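Local coordinates for protein acidocalcisomal pyrophosphatase (Trypanosoma brucei brucei, PDB 5C5V) that probably hydrolyses inorganic pyrophosphate to phosphate with magnesium ions as cofactor, and also carries an EF-hand region, at residues Y35-D44 / K78-F87; M89-H99 / L112-E123. All coordinates share one frame; numbering follows the deposited sequence.

Contact 1. Residues Y35-D44 / K78-F87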
loop_
_atom_site.group_PDB
_atom_site.type_symbol
_atom_site.label_atom_id
_atom_site.label_comp_id
_atom_site.label_asym_id
_atom_site.label_seq_id
_atom_site.Cartn_x
_atom_site.Cartn_y
_atom_site.Cartn_z
ATOM N N TYR A 35 -37.155 -3.988 35.782
ATOM C CA TYR A 35 -36.525 -4.972 34.913
ATOM C C TYR A 35 -36.173 -6.268 35.661
ATOM O O TYR A 35 -36.536 -7.358 35.224
ATOM C CB TYR A 35 -35.269 -4.390 34.255
ATOM C CG TYR A 35 -34.408 -5.415 33.549
ATOM C CD1 TYR A 35 -34.834 -6.014 32.368
ATOM C CD2 TYR A 35 -33.165 -5.767 34.046
ATOM C CE1 TYR A 35 -34.054 -6.953 31.716
ATOM C CE2 TYR A 35 -32.377 -6.696 33.398
ATOM C CZ TYR A 35 -32.825 -7.286 32.235
ATOM O OH TYR A 35 -32.034 -8.216 31.595
ATOM N N LEU A 36 -35.460 -6.146 36.777
ATOM C CA LEU A 36 -35.071 -7.310 37.572
ATOM C C LEU A 36 -36.307 -8.059 38.063
ATOM O O LEU A 36 -36.304 -9.281 38.180
ATOM C CB LEU A 36 -34.209 -6.877 38.754
ATOM C CG LEU A 36 -32.791 -6.451 38.364
ATOM C CD1 LEU A 36 -32.059 -5.915 39.572
ATOM C CD2 LEU A 36 -32.024 -7.623 37.763
ATOM N N GLY A 37 -37.358 -7.291 38.312
ATOM C CA GLY A 37 -38.624 -7.750 38.839
ATOM C C GLY A 37 -39.580 -8.334 37.820
ATOM O O GLY A 37 -40.673 -8.785 38.164
ATOM N N ARG A 38 -39.170 -8.347 36.563
ATOM C CA ARG A 38 -40.033 -8.812 35.486
ATOM C C ARG A 38 -40.502 -10.261 35.651
ATOM O O ARG A 38 -41.590 -10.615 35.215
ATOM C CB ARG A 38 -39.294 -8.652 34.150
ATOM C CG ARG A 38 -40.167 -8.799 32.915
ATOM C CD ARG A 38 -39.377 -8.550 31.624
ATOM N NE ARG A 38 -38.945 -7.158 31.494
ATOM C CZ ARG A 38 -39.590 -6.232 30.783
ATOM N NH1 ARG A 38 -40.699 -6.549 30.124
ATOM N NH2 ARG A 38 -39.123 -4.986 30.731
ATOM N N ASN A 39 -39.716 -11.097 36.310
ATOM C CA ASN A 39 -40.149 -12.462 36.509
ATOM C C ASN A 39 -40.579 -12.653 37.945
ATOM O O ASN A 39 -40.440 -13.734 38.506
ATOM C CB ASN A 39 -39.044 -13.429 36.130
ATOM C CG ASN A 39 -38.768 -13.416 34.643
ATOM O OD1 ASN A 39 -37.670 -13.067 34.193
ATOM N ND2 ASN A 39 -39.786 -13.777 33.861
ATOM N N MET A 40 -41.081 -11.566 38.533
ATOM C CA MET A 40 -41.558 -11.555 39.908
ATOM C C MET A 40 -42.905 -10.861 39.940
ATOM O O MET A 40 -43.406 -10.391 38.918
ATOM C CB MET A 40 -40.584 -10.807 40.823
ATOM C CG MET A 40 -39.113 -11.170 40.625
ATOM S SD MET A 40 -38.065 -10.258 41.776
ATOM C CE MET A 40 -36.435 -10.846 41.324
ATOM N N SER A 41 -43.495 -10.808 41.126
ATOM C CA SER A 41 -44.751 -10.110 41.335
ATOM C C SER A 41 -44.475 -8.745 41.931
ATOM O O SER A 41 -44.248 -7.747 41.245
ATOM C CB SER A 41 -45.655 -10.879 42.290
ATOM O OG SER A 41 -45.108 -10.831 43.597
ATOM N N ASP A 42 -44.484 -8.767 43.260
ATOM C CA ASP A 42 -44.241 -7.626 44.123
ATOM C C ASP A 42 -43.762 -8.133 45.474
ATOM O O ASP A 42 -43.124 -7.382 46.209
ATOM C CB ASP A 42 -45.498 -6.766 44.237
ATOM C CG ASP A 42 -45.660 -5.830 43.051
ATOM O OD1 ASP A 42 -44.635 -5.437 42.459
ATOM O OD2 ASP A 42 -46.816 -5.581 42.638
ATOM N N GLY A 43 -44.088 -9.393 45.801
ATOM C CA GLY A 43 -43.604 -10.031 47.025
ATOM C C GLY A 43 -42.085 -10.001 47.147
ATOM O O GLY A 43 -41.547 -9.492 48.129
ATOM N N ASP A 44 -41.373 -10.535 46.168
ATOM C CA ASP A 44 -39.922 -10.418 46.211
ATOM C C ASP A 44 -39.484 -9.053 45.667
ATOM O O ASP A 44 -38.365 -8.616 45.942
ATOM C CB ASP A 44 -39.216 -11.577 45.489
ATOM C CG ASP A 44 -39.468 -12.928 46.176
ATOM O OD1 ASP A 44 -39.945 -12.925 47.329
ATOM O OD2 ASP A 44 -39.139 -13.984 45.597
ATOM N N LYS A 78 -33.329 -16.896 40.202
ATOM C CA LYS A 78 -34.544 -16.974 39.393
ATOM C C LYS A 78 -34.589 -15.820 38.379
ATOM O O LYS A 78 -34.783 -16.053 37.178
ATOM C CB LYS A 78 -35.809 -16.925 40.236
ATOM C CG LYS A 78 -36.062 -15.604 40.945
ATOM C CD LYS A 78 -37.256 -15.732 41.874
ATOM C CE LYS A 78 -37.514 -14.457 42.652
ATOM N NZ LYS A 78 -38.703 -14.603 43.556
ATOM N N CYS A 79 -34.368 -14.584 38.841
ATOM C CA CYS A 79 -34.450 -13.447 37.932
ATOM C C CYS A 79 -33.158 -13.400 37.125
ATOM O O CYS A 79 -33.149 -12.954 35.984
ATOM C CB CYS A 79 -34.665 -12.118 38.675
ATOM S SG CYS A 79 -33.127 -11.238 39.133
ATOM N N PHE A 80 -32.072 -13.886 37.719
ATOM C CA PHE A 80 -30.764 -13.867 37.075
ATOM C C PHE A 80 -30.746 -14.657 35.774
ATOM O O PHE A 80 -29.887 -14.446 34.917
ATOM C CB PHE A 80 -29.688 -14.424 38.007
ATOM C CG PHE A 80 -28.315 -14.447 37.392
ATOM C CD1 PHE A 80 -27.553 -13.287 37.308
ATOM C CD2 PHE A 80 -27.805 -15.618 36.853
ATOM C CE1 PHE A 80 -26.288 -13.299 36.720
ATOM C CE2 PHE A 80 -26.542 -15.639 36.264
ATOM C CZ PHE A 80 -25.784 -14.476 36.197
ATOM N N SER A 81 -31.670 -15.591 35.623
ATOM C CA SER A 81 -31.723 -16.342 34.379
ATOM C C SER A 81 -32.066 -15.399 33.230
ATOM O O SER A 81 -31.562 -15.556 32.124
ATOM C CB SER A 81 -32.736 -17.481 34.465
ATOM O OG SER A 81 -32.768 -18.183 33.236
ATOM N N MET A 82 -32.935 -14.426 33.496
ATOM C CA MET A 82 -33.248 -13.401 32.506
ATOM C C MET A 82 -32.035 -12.510 32.258
ATOM O O MET A 82 -31.643 -12.296 31.118
ATOM C CB MET A 82 -34.444 -12.555 32.949
ATOM C CG MET A 82 -34.665 -11.324 32.065
ATOM S SD MET A 82 -35.819 -10.116 32.757
ATOM C CE MET A 82 -35.156 -9.864 34.403
ATOM N N VAL A 83 -31.436 -12.025 33.339
ATOM C CA VAL A 83 -30.254 -11.178 33.271
ATOM C C VAL A 83 -29.164 -11.842 32.449
ATOM O O VAL A 83 -28.567 -11.220 31.558
ATOM C CB VAL A 83 -29.693 -10.871 34.672
ATOM C CG1 VAL A 83 -28.376 -10.136 34.561
ATOM C CG2 VAL A 83 -30.694 -10.073 35.487
ATOM N N SER A 84 -28.924 -13.119 32.736
ATOM C CA SER A 84 -27.861 -13.862 32.075
ATOM C C SER A 84 -28.104 -13.980 30.579
ATOM O O SER A 84 -27.180 -13.875 29.788
ATOM C CB SER A 84 -27.722 -15.256 32.696
ATOM O OG SER A 84 -26.494 -15.852 32.311
ATOM N N ALA A 85 -29.356 -14.185 30.192
ATOM C CA ALA A 85 -29.702 -14.293 28.778
ATOM C C ALA A 85 -29.440 -12.979 28.026
ATOM O O ALA A 85 -28.996 -12.981 26.874
ATOM C CB ALA A 85 -31.157 -14.700 28.627
ATOM N N ASP A 86 -29.726 -11.862 28.686
ATOM C CA ASP A 86 -29.635 -10.557 28.059
ATOM C C ASP A 86 -28.224 -9.967 28.099
ATOM O O ASP A 86 -27.834 -9.246 27.195
ATOM C CB ASP A 86 -30.616 -9.593 28.726
ATOM C CG ASP A 86 -32.045 -9.863 28.334
ATOM O OD1 ASP A 86 -32.251 -10.428 27.238
ATOM O OD2 ASP A 86 -32.961 -9.496 29.100
ATOM N N PHE A 87 -27.455 -10.290 29.131
ATOM C CA PHE A 87 -26.216 -9.577 29.378
ATOM C C PHE A 87 -24.964 -10.437 29.483
ATOM O O PHE A 87 -23.872 -9.913 29.681
ATOM C CB PHE A 87 -26.357 -8.729 30.644
ATOM C CG PHE A 87 -27.189 -7.499 30.445
ATOM C CD1 PHE A 87 -26.633 -6.361 29.866
ATOM C CD2 PHE A 87 -28.525 -7.475 30.819
ATOM C CE1 PHE A 87 -27.392 -5.230 29.664
ATOM C CE2 PHE A 87 -29.292 -6.343 30.626
ATOM C CZ PHE A 87 -28.725 -5.216 30.042
#

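Contact 2. Residues M89-H99 / L112-E123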
loop_
_atom_site.group_PDB
_atom_site.type_symbol
_atom_site.label_atom_id
_atom_site.label_comp_id
_atom_site.label_asym_id
_atom_site.label_seq_id
_atom_site.Cartn_x
_atom_site.Cartn_y
_atom_site.Cartn_z
ATOM N N MET A 89 -22.099 -12.882 27.690
ATOM C CA MET A 89 -21.520 -12.940 26.363
ATOM C C MET A 89 -21.902 -14.229 25.640
ATOM O O MET A 89 -22.090 -15.270 26.266
ATOM C CB MET A 89 -20.001 -12.815 26.453
ATOM C CG MET A 89 -19.521 -11.488 27.021
ATOM S SD MET A 89 -19.903 -10.068 25.951
ATOM C CE MET A 89 -19.419 -8.710 27.022
ATOM N N PRO A 90 -22.004 -14.156 24.302
ATOM C CA PRO A 90 -22.234 -15.326 23.442
ATOM C C PRO A 90 -21.186 -16.412 23.694
ATOM O O PRO A 90 -21.542 -17.584 23.826
ATOM C CB PRO A 90 -22.125 -14.754 22.018
ATOM C CG PRO A 90 -21.406 -13.441 22.165
ATOM C CD PRO A 90 -21.803 -12.921 23.518
ATOM N N TYR A 91 -19.919 -16.014 23.781
ATOM C CA TYR A 91 -18.848 -16.929 24.175
ATOM C C TYR A 91 -17.803 -16.166 24.978
ATOM O O TYR A 91 -17.727 -14.941 24.893
ATOM C CB TYR A 91 -18.205 -17.578 22.946
ATOM N N HIS A 92 -17.006 -16.876 25.765
ATOM C CA HIS A 92 -15.958 -16.219 26.533
ATOM C C HIS A 92 -14.711 -16.049 25.684
ATOM O O HIS A 92 -14.136 -17.026 25.214
ATOM C CB HIS A 92 -15.613 -17.005 27.795
ATOM C CG HIS A 92 -16.716 -17.053 28.803
ATOM N ND1 HIS A 92 -16.528 -17.520 30.084
ATOM C CD2 HIS A 92 -18.016 -16.680 28.724
ATOM C CE1 HIS A 92 -17.668 -17.445 30.752
ATOM N NE2 HIS A 92 -18.586 -16.937 29.949
ATOM N N GLN A 93 -14.296 -14.809 25.485
ATOM C CA GLN A 93 -13.064 -14.545 24.776
ATOM C C GLN A 93 -11.858 -14.972 25.612
ATOM O O GLN A 93 -11.812 -14.735 26.823
ATOM C CB GLN A 93 -12.978 -13.065 24.407
ATOM C CG GLN A 93 -11.822 -12.742 23.513
ATOM C CD GLN A 93 -11.945 -11.370 22.869
ATOM O OE1 GLN A 93 -12.520 -10.451 23.449
ATOM N NE2 GLN A 93 -11.419 -11.235 21.660
ATOM N N GLN A 94 -10.906 -15.643 24.969
ATOM C CA GLN A 94 -9.663 -16.030 25.622
ATOM C C GLN A 94 -8.529 -15.153 25.112
ATOM O O GLN A 94 -8.278 -15.078 23.906
ATOM C CB GLN A 94 -9.340 -17.508 25.369
ATOM C CG GLN A 94 -10.492 -18.468 25.663
ATOM C CD GLN A 94 -10.790 -18.569 27.135
ATOM O OE1 GLN A 94 -9.884 -18.569 27.969
ATOM N NE2 GLN A 94 -12.068 -18.619 27.468
ATOM N N GLN A 95 -7.828 -14.504 26.030
ATOM C CA GLN A 95 -6.678 -13.686 25.658
ATOM C C GLN A 95 -5.420 -14.536 25.664
ATOM O O GLN A 95 -5.078 -15.136 26.678
ATOM C CB GLN A 95 -6.523 -12.509 26.623
ATOM C CG GLN A 95 -5.235 -11.726 26.465
ATOM C CD GLN A 95 -5.134 -11.046 25.124
ATOM O OE1 GLN A 95 -6.002 -10.252 24.752
ATOM N NE2 GLN A 95 -4.083 -11.362 24.377
ATOM N N LEU A 96 -4.735 -14.605 24.528
ATOM C CA LEU A 96 -3.470 -15.324 24.480
ATOM C C LEU A 96 -2.432 -14.507 25.213
ATOM O O LEU A 96 -2.274 -13.323 24.950
ATOM C CB LEU A 96 -3.032 -15.596 23.045
ATOM C CG LEU A 96 -1.892 -16.613 22.917
ATOM C CD1 LEU A 96 -2.296 -17.957 23.522
ATOM C CD2 LEU A 96 -1.468 -16.778 21.457
ATOM N N VAL A 97 -1.755 -15.134 26.164
ATOM C CA VAL A 97 -0.756 -14.449 26.970
ATOM C C VAL A 97 0.555 -15.204 26.855
ATOM O O VAL A 97 0.572 -16.437 26.899
ATOM C CB VAL A 97 -1.173 -14.342 28.444
ATOM C CG1 VAL A 97 -0.090 -13.633 29.242
ATOM C CG2 VAL A 97 -2.493 -13.586 28.566
ATOM N N VAL A 98 1.649 -14.471 26.679
ATOM C CA VAL A 98 2.955 -15.087 26.499
ATOM C C VAL A 98 3.899 -14.699 27.636
ATOM O O VAL A 98 4.002 -13.527 28.001
ATOM C CB VAL A 98 3.582 -14.692 25.154
ATOM C CG1 VAL A 98 4.902 -15.374 24.986
ATOM C CG2 VAL A 98 2.673 -15.095 24.010
ATOM N N HIS A 99 4.539 -15.687 28.248
ATOM C CA HIS A 99 5.537 -15.397 29.267
ATOM C C HIS A 99 6.871 -16.054 28.939
ATOM O O HIS A 99 6.911 -17.210 28.525
ATOM C CB HIS A 99 5.045 -15.850 30.637
ATOM C CG HIS A 99 4.126 -14.868 31.290
ATOM N ND1 HIS A 99 3.076 -15.250 32.095
ATOM C CD2 HIS A 99 4.118 -13.511 31.275
ATOM C CE1 HIS A 99 2.442 -14.174 32.527
ATOM N NE2 HIS A 99 3.055 -13.106 32.045
ATOM N N LEU A 112 6.326 -19.485 27.109
ATOM C CA LEU A 112 5.127 -20.172 27.560
ATOM C C LEU A 112 3.872 -19.429 27.141
ATOM O O LEU A 112 3.877 -18.200 27.060
ATOM C CB LEU A 112 5.137 -20.343 29.087
ATOM C CG LEU A 112 6.119 -21.366 29.657
ATOM C CD1 LEU A 112 7.538 -20.960 29.317
ATOM C CD2 LEU A 112 5.938 -21.542 31.175
ATOM N N TYR A 113 2.805 -20.190 26.892
ATOM C CA TYR A 113 1.524 -19.644 26.479
ATOM C C TYR A 113 0.430 -19.911 27.503
ATOM O O TYR A 113 0.377 -20.978 28.119
ATOM C CB TYR A 113 1.110 -20.217 25.128
ATOM C CG TYR A 113 1.990 -19.755 23.982
ATOM C CD1 TYR A 113 1.549 -18.801 23.071
ATOM C CD2 TYR A 113 3.265 -20.278 23.819
ATOM C CE1 TYR A 113 2.367 -18.378 22.014
ATOM C CE2 TYR A 113 4.077 -19.871 22.794
ATOM C CZ TYR A 113 3.628 -18.923 21.892
ATOM O OH TYR A 113 4.458 -18.546 20.879
ATOM N N PHE A 114 -0.441 -18.926 27.683
ATOM C CA PHE A 114 -1.569 -19.051 28.578
ATOM C C PHE A 114 -2.850 -18.556 27.936
ATOM O O PHE A 114 -2.825 -17.828 26.949
ATOM C CB PHE A 114 -1.319 -18.269 29.861
ATOM C CG PHE A 114 -0.112 -18.720 30.619
ATOM C CD1 PHE A 114 -0.246 -19.543 31.729
ATOM C CD2 PHE A 114 1.162 -18.318 30.228
ATOM C CE1 PHE A 114 0.860 -19.960 32.433
ATOM C CE2 PHE A 114 2.274 -18.734 30.932
ATOM C CZ PHE A 114 2.122 -19.561 32.040
ATOM N N PHE A 115 -3.970 -18.954 28.519
ATOM C CA PHE A 115 -5.252 -18.343 28.226
ATOM C C PHE A 115 -5.674 -17.567 29.449
ATOM O O PHE A 115 -5.583 -18.062 30.568
ATOM C CB PHE A 115 -6.328 -19.375 27.878
ATOM C CG PHE A 115 -6.278 -19.847 26.461
ATOM C CD1 PHE A 115 -5.244 -19.465 25.630
ATOM C CD2 PHE A 115 -7.273 -20.656 25.952
ATOM C CE1 PHE A 115 -5.205 -19.894 24.327
ATOM C CE2 PHE A 115 -7.229 -21.087 24.643
ATOM C CZ PHE A 115 -6.196 -20.706 23.832
ATOM N N ARG A 116 -6.112 -16.335 29.228
ATOM C CA ARG A 116 -6.809 -15.592 30.256
ATOM C C ARG A 116 -8.244 -15.461 29.793
ATOM O O ARG A 116 -8.516 -14.781 28.810
ATOM C CB ARG A 116 -6.208 -14.211 30.456
ATOM C CG ARG A 116 -6.879 -13.363 31.538
ATOM C CD ARG A 116 -6.159 -12.045 31.514
ATOM N NE ARG A 116 -4.777 -12.226 31.927
ATOM C CZ ARG A 116 -3.810 -11.369 31.631
ATOM N NH1 ARG A 116 -4.089 -10.311 30.876
ATOM N NH2 ARG A 116 -2.557 -11.602 32.029
ATOM N N ASP A 117 -9.153 -16.150 30.463
ATOM C CA ASP A 117 -10.570 -15.994 30.187
ATOM C C ASP A 117 -10.967 -14.563 30.584
ATOM O O ASP A 117 -10.848 -14.187 31.752
ATOM C CB ASP A 117 -11.372 -17.049 30.949
ATOM C CG ASP A 117 -12.827 -17.088 30.546
ATOM O OD1 ASP A 117 -13.323 -18.203 30.303
ATOM O OD2 ASP A 117 -13.486 -16.032 30.489
ATOM N N LEU A 118 -11.403 -13.759 29.616
ATOM C CA LEU A 118 -11.658 -12.333 29.870
ATOM C C LEU A 118 -12.909 -12.076 30.714
ATOM O O LEU A 118 -13.109 -10.966 31.212
ATOM C CB LEU A 118 -11.756 -11.560 28.550
ATOM C CG LEU A 118 -10.413 -11.465 27.808
ATOM C CD1 LEU A 118 -10.473 -10.463 26.676
ATOM C CD2 LEU A 118 -9.282 -11.103 28.772
ATOM N N GLU A 119 -13.750 -13.093 30.873
ATOM C CA GLU A 119 -14.941 -12.967 31.697
ATOM C C GLU A 119 -14.690 -13.439 33.129
ATOM O O GLU A 119 -15.125 -12.791 34.094
ATOM C CB GLU A 119 -16.109 -13.734 31.071
ATOM C CG GLU A 119 -16.562 -13.177 29.713
ATOM C CD GLU A 119 -16.756 -11.650 29.717
ATOM O OE1 GLU A 119 -17.539 -11.139 30.554
ATOM O OE2 GLU A 119 -16.136 -10.957 28.866
ATOM N N THR A 120 -14.012 -14.571 33.278
ATOM C CA THR A 120 -13.706 -15.097 34.605
ATOM C C THR A 120 -12.382 -14.555 35.149
ATOM O O THR A 120 -12.182 -14.483 36.355
ATOM C CB THR A 120 -13.622 -16.635 34.601
ATOM O OG1 THR A 120 -12.454 -17.040 33.870
ATOM C CG2 THR A 120 -14.871 -17.250 33.965
ATOM N N GLY A 121 -11.483 -14.158 34.255
ATOM C CA GLY A 121 -10.170 -13.679 34.666
ATOM C C GLY A 121 -9.192 -14.789 35.040
ATOM O O GLY A 121 -8.025 -14.519 35.331
ATOM N N ARG A 122 -9.664 -16.035 35.035
ATOM C CA ARG A 122 -8.805 -17.183 35.330
ATOM C C ARG A 122 -7.793 -17.449 34.203
ATOM O O ARG A 122 -8.126 -17.391 33.018
ATOM C CB ARG A 122 -9.647 -18.434 35.589
ATOM C CG ARG A 122 -10.366 -18.431 36.945
ATOM C CD ARG A 122 -11.005 -19.785 37.264
ATOM N N GLU A 123 -6.546 -17.679 34.599
ATOM C CA GLU A 123 -5.456 -18.043 33.697
ATOM C C GLU A 123 -5.135 -19.529 33.730
ATOM O O GLU A 123 -5.076 -20.127 34.796
ATOM C CB GLU A 123 -4.183 -17.272 34.054
ATOM C CG GLU A 123 -3.803 -16.123 33.145
ATOM C CD GLU A 123 -2.403 -15.611 33.468
ATOM O OE1 GLU A 123 -1.768 -16.186 34.388
ATOM O OE2 GLU A 123 -1.928 -14.657 32.803
#

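Contact 1. Residues Y35-D44 / K78-F87
The C-terminal end of helix 26-36, from Y35 on, and the linker that follows it run past one side of helix 73-87, with N39 and C79 the nearest backbone pair, CA to CA 6.0 Å. This is helix packing within the N-terminal EF-hand region, and Y35 enters helix 73-87 as a knob into a hole made by M82, V83, D86 and F87. CG of Y35 stands anti to its own N (chi1 169°), which carries the ring out to that hole. M82 bends at its last torsion, and its CE methyl sits over the ring face, 4.1 Å from the centroid; SD approaches obliquely in a Met-aromatic contact, while R38 and N39 border the same sulfur. Next to Y35 along the helix, L36 CD2 meets V83 CG2 at 3.6 Å and C79 SG at 4.0 Å, and W67 packs on L36 from helix 61-69. The extended side chain of M40 lays its CE against C79 CB. D86 OD2 pairs with K338 of the second subunit, a charge that probably favours the ionised carboxylate. At the ring's edge Y35 OH donates to D86 OD2 on its anti lone pair, 3.0 Å away, with ring and carboxylate nearly coplanar.

Contact 2. Residues M89-H99 / L112-E123
D117 turns its CG anti to its backbone N (chi1 -171°) and H92 sets its ring beside its own N (chi1 -66°); these torsions bring carboxylate and imidazole together, their planes nearly perpendicular. H92 ND1 donates in its ring plane to the syn lone pair of D117 OD1 at 3.3 Å; Q94 NE2 reaches the same oxygen from above the carboxylate plane, 3.1 Å away. OD2 accepts from E119 N, an Asx turn, and from T120 N, which makes it an Asx motif, gripping the carboxylate at both oxygens. E119 CB lies over the centre of the H92 ring, 3.9 Å from its centroid, and the E119 carboxylate goes on to R11. Beyond this corner the segments form an antiparallel beta hairpin, with hydrogen-bonded pairs at Q95-R116, V97-F114 and H99-L112. On one face of the sheet, L96 CD1 touches the edge of the F115 ring at CE1, 3.6 Å, while Q94 CB lies over that ring's face, toward its rim. Across the sheet, H99 points its ring edge at the F114 face, and V97 CG2 sits over the guanidinium of R116, which bridges to E123 and to E145 of the second subunit. Q95 NE2 donates to L96 O at 2.7 Å, and its amide also bonds to R141 and K143 of that subunit.

Overall arrangement
From the N terminus, helix 3-14 comes first, followed by helix 26-36, whose end opens contact 1. The chain then runs through helices 43-53 and 61-69 before helix 73-87 closes that mostly helical loop of 33 residues. Contact 2 starts almost at once and spans a much shorter loop, the hairpin of strands 94-101 and 110-117, extended by strand 123-126. The two are in series, neither nested nor crossed, with centres about 29 Å apart. Helix 3-14 touches both: its R11 serves the first by a hydrogen bond to F87 O and the second by a salt bridge with E119. Both also meet the second subunit, where Q94 and Q95 continue the sheet, and Y113 OH bonds to G236 O, joining the hairpin to the pyrophosphatase part of the chain.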